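Local coordinates for protein Dr hemagglutinin structural subunit (Escherichia coli, PDB 1USQ) that mediates adherence of uropathogenic E. coli to the upper urinary tract as a fimbrial adhesin that binds the Dr blood group antigen, at residues 49-54 and 124-129; 96-101 and 119-124. The protein carries 3 engineered substitutions. All blocks are in the same frame, centred on the assembly; numbering follows the deposited sequence.

Contact 1: 49-54 and 124-129; sequences APIGPV and IYVDGQ. With CLM (chloramphenicol), chain K.
Ile51 and Gly52 both face the single residue Ile124, a classic beta bulge that slips the register of two antiparallel strands by one. Ile124 O takes two N-H groups as a result: a short, nearly straight bond from Ile51 N (2.7 Å, 168° at the hydrogen) and a weak one from Gly52 N at 3.5 Å. Beyond the bulge Ile124 N returns a bond to Gly52 O, and ahead of it Val126 N binds Ala49 O at 2.8 Å. Gly52, the second residue of the bulge, has a phi of 164°, a conformation readily reached only by glycine. In this Dr-family adhesin, an all-beta, immunoglobulin-like fimbrial subunit, the bulge lies where strand 50-59 meets strand 119-126, and the two faces of the strand pair differ. On the buried one the CD1 methyl of Ile51 lies between Ile124 CG2 and Val126 CG2, at 4.1 and 4.0 Å; its chi1 of -70° places CG1 beside its own backbone N, on the Val126 side. On the other face the Tyr125 ring brings CD1 to 3.8 Å from Pro50 CA. Chloramphenicol sets chlorine CL1 over one face of that ring, 3.6 Å above the plane and displaced toward its CE1-CZ side, while Arg96 makes a cation-pi contact with it. The drug's carbonyl oxygen O2 lies 3.2 Å from Pro53 CD on the facing strand.

Contact 2: 96-101 and 119-124; sequences RPTDNS and GGIIGI. With CLM (chloramphenicol), chain K; SO4 (sulfate ion), chain H.
Arg96 and Gly123 form an antiparallel hydrogen-bonded pair where strand 90-97 ends against strand 119-126, a backbone-led contact that continues into the turn after Pro97. Arg96 N reaches Gly123 O in the carbonyl plane at 3.1 Å, whereas Gly123 N approaches Arg96 O from 41° above its carbonyl plane, at 2.8 Å. One step on, Thr98 N donates to Ile121 O, extending the pairing just past the strand end. Pro97 and Ile122 make the non-hydrogen-bonded pair between them, with the CD1 methyl of Ile122 3.9 Å from Pro97 CB on the buried face, where Phe110 also packs. On the face toward chloramphenicol, the CG2 methyls of Thr98 and Ile121 meet at 3.5 Å. A chi1 of 59° sets Thr98 OG1 between its backbone N and carbonyl carbon, where it binds a water that accepts from Ile121 N, so one water links the two segments. Further along the turn, Asp99 OD2 takes both Ser101 N and Ser101 OG (2.7 Å) from the same face of the carboxylate, while OD1 accepts from Trp118. Gly123 CA lies 3.6 Å from chlorine CL2 of the drug, with no side chain between them, and Ile121 CG1 is 3.5 Å from nitro oxygen O9A. This strand end thus combines an antiparallel beta pairing with an Asx turn at Asp99, beside the chloramphenicol site.

Contacts 1 and 2 illustrate how a central strand can unite two neighbours: strand 119-126 pairs with strand 50-59 in contact 1 and with strand 90-97 in contact 2. Their centres are 12 Å apart and they share Ile124. Along the chain contact 2 is nested within the loop closed by contact 1, the order being 49-54, 96-101, 119-124 and 124-129. Pro53 CB meets Ile121 CG2 at 3.7 Å between them, and Val54 N probably bonds to Ile122 O. Chloramphenicol touches both contacts. Segment 49-54 falls within a region predicted to bind receptor, so the drug may occupy part of that region.

Contact 1: 49-54 and 124-129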
loop_
_atom_site.group_PDB
_atom_site.type_symbol
_atom_site.label_atom_id
_atom_site.label_comp_id
_atom_site.label_asym_id
_atom_site.label_seq_id
_atom_site.Cartn_x
_atom_site.Cartn_y
_atom_site.Cartn_z
ATOM N N ALA A 49 -2.396 -24.049 12.878
ATOM C CA ALA A 49 -3.090 -23.606 11.680
ATOM C C ALA A 49 -2.147 -22.748 10.816
ATOM O O ALA A 49 -1.503 -21.823 11.305
ATOM C CB ALA A 49 -4.351 -22.810 12.049
ATOM N N PRO A 50 -2.059 -23.072 9.536
ATOM C CA PRO A 50 -1.212 -22.301 8.628
ATOM C C PRO A 50 -1.817 -20.910 8.396
ATOM O O PRO A 50 -3.035 -20.770 8.186
ATOM C CB PRO A 50 -1.256 -23.115 7.325
ATOM C CG PRO A 50 -2.505 -23.954 7.435
ATOM C CD PRO A 50 -2.614 -24.278 8.890
ATOM N N ILE A 51 -0.983 -19.878 8.498
ATOM C CA ILE A 51 -1.427 -18.533 8.165
ATOM C C ILE A 51 -1.038 -18.240 6.726
ATOM O O ILE A 51 -1.845 -17.741 5.942
ATOM C CB ILE A 51 -0.871 -17.457 9.130
ATOM C CG1 ILE A 51 -1.527 -17.613 10.504
ATOM C CG2 ILE A 51 -1.176 -16.053 8.596
ATOM C CD1 ILE A 51 -0.839 -16.849 11.607
ATOM N N GLY A 52 0.164 -18.643 6.344
ATOM C CA GLY A 52 0.583 -18.494 4.948
ATOM C C GLY A 52 2.082 -18.647 4.800
ATOM O O GLY A 52 2.815 -18.587 5.773
ATOM N N PRO A 53 2.529 -18.839 3.562
ATOM C CA PRO A 53 3.952 -19.020 3.289
ATOM C C PRO A 53 4.657 -17.672 3.082
ATOM O O PRO A 53 4.022 -16.653 2.757
ATOM C CB PRO A 53 3.953 -19.834 1.986
ATOM C CG PRO A 53 2.709 -19.370 1.265
ATOM C CD PRO A 53 1.690 -19.087 2.369
ATOM N N VAL A 54 5.969 -17.676 3.294
ATOM C CA VAL A 54 6.809 -16.517 3.033
ATOM C C VAL A 54 7.966 -17.003 2.162
ATOM O O VAL A 54 8.726 -17.881 2.567
ATOM C CB VAL A 54 7.381 -15.914 4.368
ATOM C CG1 VAL A 54 8.399 -14.785 4.076
ATOM C CG2 VAL A 54 6.249 -15.404 5.246
ATOM N N ILE A 124 4.290 -19.743 8.240
ATOM C CA ILE A 124 3.840 -19.042 9.434
ATOM C C ILE A 124 2.619 -19.786 9.935
ATOM O O ILE A 124 1.647 -19.958 9.200
ATOM C CB ILE A 124 3.437 -17.580 9.137
ATOM C CG1 ILE A 124 4.585 -16.828 8.434
ATOM C CG2 ILE A 124 3.070 -16.866 10.436
ATOM C CD1 ILE A 124 5.917 -16.813 9.229
ATOM N N TYR A 125 2.697 -20.264 11.174
ATOM C CA TYR A 125 1.646 -21.087 11.769
ATOM C C TYR A 125 1.178 -20.535 13.115
ATOM O O TYR A 125 1.995 -20.104 13.939
ATOM C CB TYR A 125 2.174 -22.510 12.000
ATOM C CG TYR A 125 2.739 -23.164 10.757
ATOM C CD1 TYR A 125 1.938 -23.940 9.933
ATOM C CD2 TYR A 125 4.087 -23.008 10.418
ATOM C CE1 TYR A 125 2.458 -24.525 8.773
ATOM C CE2 TYR A 125 4.611 -23.567 9.264
ATOM C CZ TYR A 125 3.797 -24.341 8.457
ATOM O OH TYR A 125 4.317 -24.900 7.311
ATOM N N VAL A 126 -0.111 -20.679 13.394
ATOM C CA VAL A 126 -0.642 -20.289 14.704
ATOM C C VAL A 126 0.041 -21.130 15.804
ATOM O O VAL A 126 0.168 -22.348 15.667
ATOM C CB VAL A 126 -2.177 -20.478 14.774
ATOM C CG1 VAL A 126 -2.685 -20.326 16.229
ATOM C CG2 VAL A 126 -2.885 -19.472 13.836
ATOM N N ASP A 127 0.543 -20.461 16.847
ATOM C CA ASP A 127 1.237 -21.148 17.957
ATOM C C ASP A 127 0.328 -21.200 19.187
ATOM O O ASP A 127 0.223 -20.227 19.933
ATOM C CB ASP A 127 2.540 -20.418 18.301
ATOM C CG ASP A 127 3.303 -21.067 19.471
ATOM O OD1 ASP A 127 3.022 -22.226 19.814
ATOM O OD2 ASP A 127 4.215 -20.419 20.022
ATOM N N GLY A 128 -0.338 -22.336 19.381
ATOM C CA GLY A 128 -1.293 -22.490 20.478
ATOM C C GLY A 128 -2.653 -21.979 19.996
ATOM O O GLY A 128 -2.722 -20.984 19.283
ATOM N N GLN A 129 -3.730 -22.686 20.333
ATOM C CA GLN A 129 -5.061 -22.258 19.902
ATOM C C GLN A 129 -5.341 -20.869 20.468
ATOM O O GLN A 129 -5.101 -20.596 21.654
ATOM C CB GLN A 129 -6.146 -23.254 20.349
ATOM C CG GLN A 129 -6.550 -23.129 21.838
ATOM C CD GLN A 129 -7.590 -22.047 22.071
ATOM O OE1 GLN A 129 -8.230 -21.569 21.134
ATOM N NE2 GLN A 129 -7.752 -21.645 23.321
HETATM C C1 CLM K . 2.268 -22.939 5.052
HETATM CL CL1 CLM K . 2.089 -21.756 6.384
HETATM CL CL2 CLM K . 3.824 -22.697 4.218
HETATM C C2 CLM K . 1.048 -22.719 4.069
HETATM O O2 CLM K . 0.481 -21.616 4.002
HETATM N N2 CLM K . 0.636 -23.789 3.499
HETATM C C3 CLM K . -0.330 -24.513 2.662
HETATM C C4 CLM K . -1.287 -25.340 3.539
HETATM O O4 CLM K . -2.360 -24.538 4.083
HETATM C C5 CLM K . 0.398 -25.344 1.588
HETATM O O5 CLM K . 1.079 -26.388 2.283
HETATM C C6 CLM K . 1.337 -24.469 0.783
HETATM C C7 CLM K . 0.845 -23.329 0.135
HETATM C C8 CLM K . 1.723 -22.526 -0.631
HETATM C C9 CLM K . 3.052 -22.957 -0.715
HETATM N N9 CLM K . 3.996 -22.136 -1.545
HETATM O O9A CLM K . 5.152 -22.571 -1.625
HETATM O O9B CLM K . 3.588 -21.123 -2.065
HETATM C C10 CLM K . 3.529 -24.067 -0.088
HETATM C C11 CLM K . 2.674 -24.836 0.681
#

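Contact 2: 96-101 and 119-124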
loop_
_atom_site.group_PDB
_atom_site.type_symbol
_atom_site.label_atom_id
_atom_site.label_comp_id
_atom_site.label_asym_id
_atom_site.label_seq_id
_atom_site.Cartn_x
_atom_site.Cartn_y
_atom_site.Cartn_z
ATOM N N ARG A 96 8.697 -21.547 10.558
ATOM C CA ARG A 96 9.418 -22.783 10.265
ATOM C C ARG A 96 9.585 -23.001 8.754
ATOM O O ARG A 96 8.601 -22.967 8.012
ATOM C CB ARG A 96 8.633 -23.967 10.879
ATOM C CG ARG A 96 9.211 -25.344 10.575
ATOM C CD ARG A 96 8.456 -26.444 11.313
ATOM N NE ARG A 96 7.275 -26.883 10.576
ATOM C CZ ARG A 96 6.024 -26.681 10.981
ATOM N NH1 ARG A 96 5.789 -26.054 12.129
ATOM N NH2 ARG A 96 5.006 -27.111 10.241
ATOM N N PRO A 97 10.823 -23.253 8.304
ATOM C CA PRO A 97 11.054 -23.525 6.886
ATOM C C PRO A 97 10.376 -24.845 6.550
ATOM O O PRO A 97 10.256 -25.730 7.405
ATOM C CB PRO A 97 12.581 -23.665 6.806
ATOM C CG PRO A 97 12.961 -24.197 8.157
ATOM C CD PRO A 97 12.059 -23.418 9.096
ATOM N N THR A 98 9.813 -24.937 5.355
ATOM C CA THR A 98 9.090 -26.144 4.963
ATOM C C THR A 98 10.049 -27.310 4.723
ATOM O O THR A 98 9.637 -28.480 4.726
ATOM C CB THR A 98 8.238 -25.914 3.694
ATOM O OG1 THR A 98 9.087 -25.512 2.609
ATOM C CG2 THR A 98 7.170 -24.838 3.947
ATOM N N ASP A 99 11.323 -27.000 4.504
ATOM C CA ASP A 99 12.300 -28.058 4.268
ATOM C C ASP A 99 12.916 -28.539 5.583
ATOM O O ASP A 99 12.415 -28.198 6.666
ATOM C CB ASP A 99 13.352 -27.658 3.224
ATOM C CG ASP A 99 14.256 -26.540 3.688
ATOM O OD1 ASP A 99 15.097 -26.085 2.874
ATOM O OD2 ASP A 99 14.167 -26.130 4.865
ATOM N N ASN A 100 13.943 -29.379 5.495
ATOM C CA ASN A 100 14.571 -29.930 6.703
ATOM C C ASN A 100 15.770 -29.132 7.214
ATOM O O ASN A 100 16.585 -29.660 7.968
ATOM C CB ASN A 100 15.003 -31.386 6.472
ATOM C CG ASN A 100 13.834 -32.320 6.304
ATOM O OD1 ASN A 100 12.854 -32.239 7.037
ATOM N ND2 ASN A 100 13.929 -33.221 5.332
ATOM N N SER A 101 15.896 -27.876 6.795
ATOM C CA SER A 101 17.049 -27.069 7.209
ATOM C C SER A 101 16.950 -26.598 8.651
ATOM O O SER A 101 15.853 -26.371 9.182
ATOM C CB SER A 101 17.282 -25.882 6.272
ATOM O OG SER A 101 16.154 -25.037 6.237
ATOM N N GLY A 119 17.339 -20.693 -0.691
ATOM C CA GLY A 119 16.062 -20.248 -1.196
ATOM C C GLY A 119 15.096 -21.266 -0.629
ATOM O O GLY A 119 15.437 -22.427 -0.523
ATOM N N GLY A 120 13.917 -20.832 -0.213
ATOM C CA GLY A 120 12.943 -21.761 0.327
ATOM C C GLY A 120 11.706 -21.042 0.795
ATOM O O GLY A 120 11.561 -19.843 0.591
ATOM N N ILE A 121 10.799 -21.805 1.397
ATOM C CA ILE A 121 9.553 -21.283 1.906
ATOM C C ILE A 121 9.605 -21.334 3.423
ATOM O O ILE A 121 9.981 -22.353 3.999
ATOM C CB ILE A 121 8.370 -22.177 1.473
ATOM C CG1 ILE A 121 8.214 -22.170 -0.057
ATOM C CG2 ILE A 121 7.083 -21.754 2.191
ATOM C CD1 ILE A 121 8.041 -20.774 -0.653
ATOM N N ILE A 122 9.227 -20.235 4.061
ATOM C CA ILE A 122 9.115 -20.188 5.514
ATOM C C ILE A 122 7.626 -20.157 5.818
ATOM O O ILE A 122 6.914 -19.284 5.344
ATOM C CB ILE A 122 9.763 -18.909 6.082
ATOM C CG1 ILE A 122 11.277 -18.905 5.805
ATOM C CG2 ILE A 122 9.480 -18.783 7.600
ATOM C CD1 ILE A 122 12.094 -19.754 6.791
ATOM N N GLY A 123 7.140 -21.135 6.562
ATOM C CA GLY A 123 5.732 -21.152 6.903
ATOM C C GLY A 123 5.441 -20.395 8.199
ATOM O O GLY A 123 6.235 -20.406 9.133
ATOM N N ILE A 124 4.290 -19.743 8.240
ATOM C CA ILE A 124 3.840 -19.042 9.434
ATOM C C ILE A 124 2.619 -19.786 9.935
ATOM O O ILE A 124 1.647 -19.958 9.200
ATOM C CB ILE A 124 3.437 -17.580 9.137
ATOM C CG1 ILE A 124 4.585 -16.828 8.434
ATOM C CG2 ILE A 124 3.070 -16.866 10.436
ATOM C CD1 ILE A 124 5.917 -16.813 9.229
HETATM C C1 CLM K . 2.268 -22.939 5.052
HETATM CL CL1 CLM K . 2.089 -21.756 6.384
HETATM CL CL2 CLM K . 3.824 -22.697 4.218
HETATM C C2 CLM K . 1.048 -22.719 4.069
HETATM O O2 CLM K . 0.481 -21.616 4.002
HETATM N N2 CLM K . 0.636 -23.789 3.499
HETATM C C3 CLM K . -0.330 -24.513 2.662
HETATM C C4 CLM K . -1.287 -25.340 3.539
HETATM O O4 CLM K . -2.360 -24.538 4.083
HETATM C C5 CLM K . 0.398 -25.344 1.588
HETATM O O5 CLM K . 1.079 -26.388 2.283
HETATM C C6 CLM K . 1.337 -24.469 0.783
HETATM C C7 CLM K . 0.845 -23.329 0.135
HETATM C C8 CLM K . 1.723 -22.526 -0.631
HETATM C C9 CLM K . 3.052 -22.957 -0.715
HETATM N N9 CLM K . 3.996 -22.136 -1.545
HETATM O O9A CLM K . 5.152 -22.571 -1.625
HETATM O O9B CLM K . 3.588 -21.123 -2.065
HETATM C C10 CLM K . 3.529 -24.067 -0.088
HETATM C C11 CLM K . 2.674 -24.836 0.681
HETATM S S SO4 H . 15.249 -31.367 2.402
HETATM O O1 SO4 H . 15.464 -30.207 3.306
HETATM O O2 SO4 H . 15.944 -31.256 1.127
HETATM O O3 SO4 H . 15.869 -32.550 3.095
HETATM O O4 SO4 H . 13.798 -31.626 2.332
HETATM O O HOH W 1 11.764 -24.595 2.253
#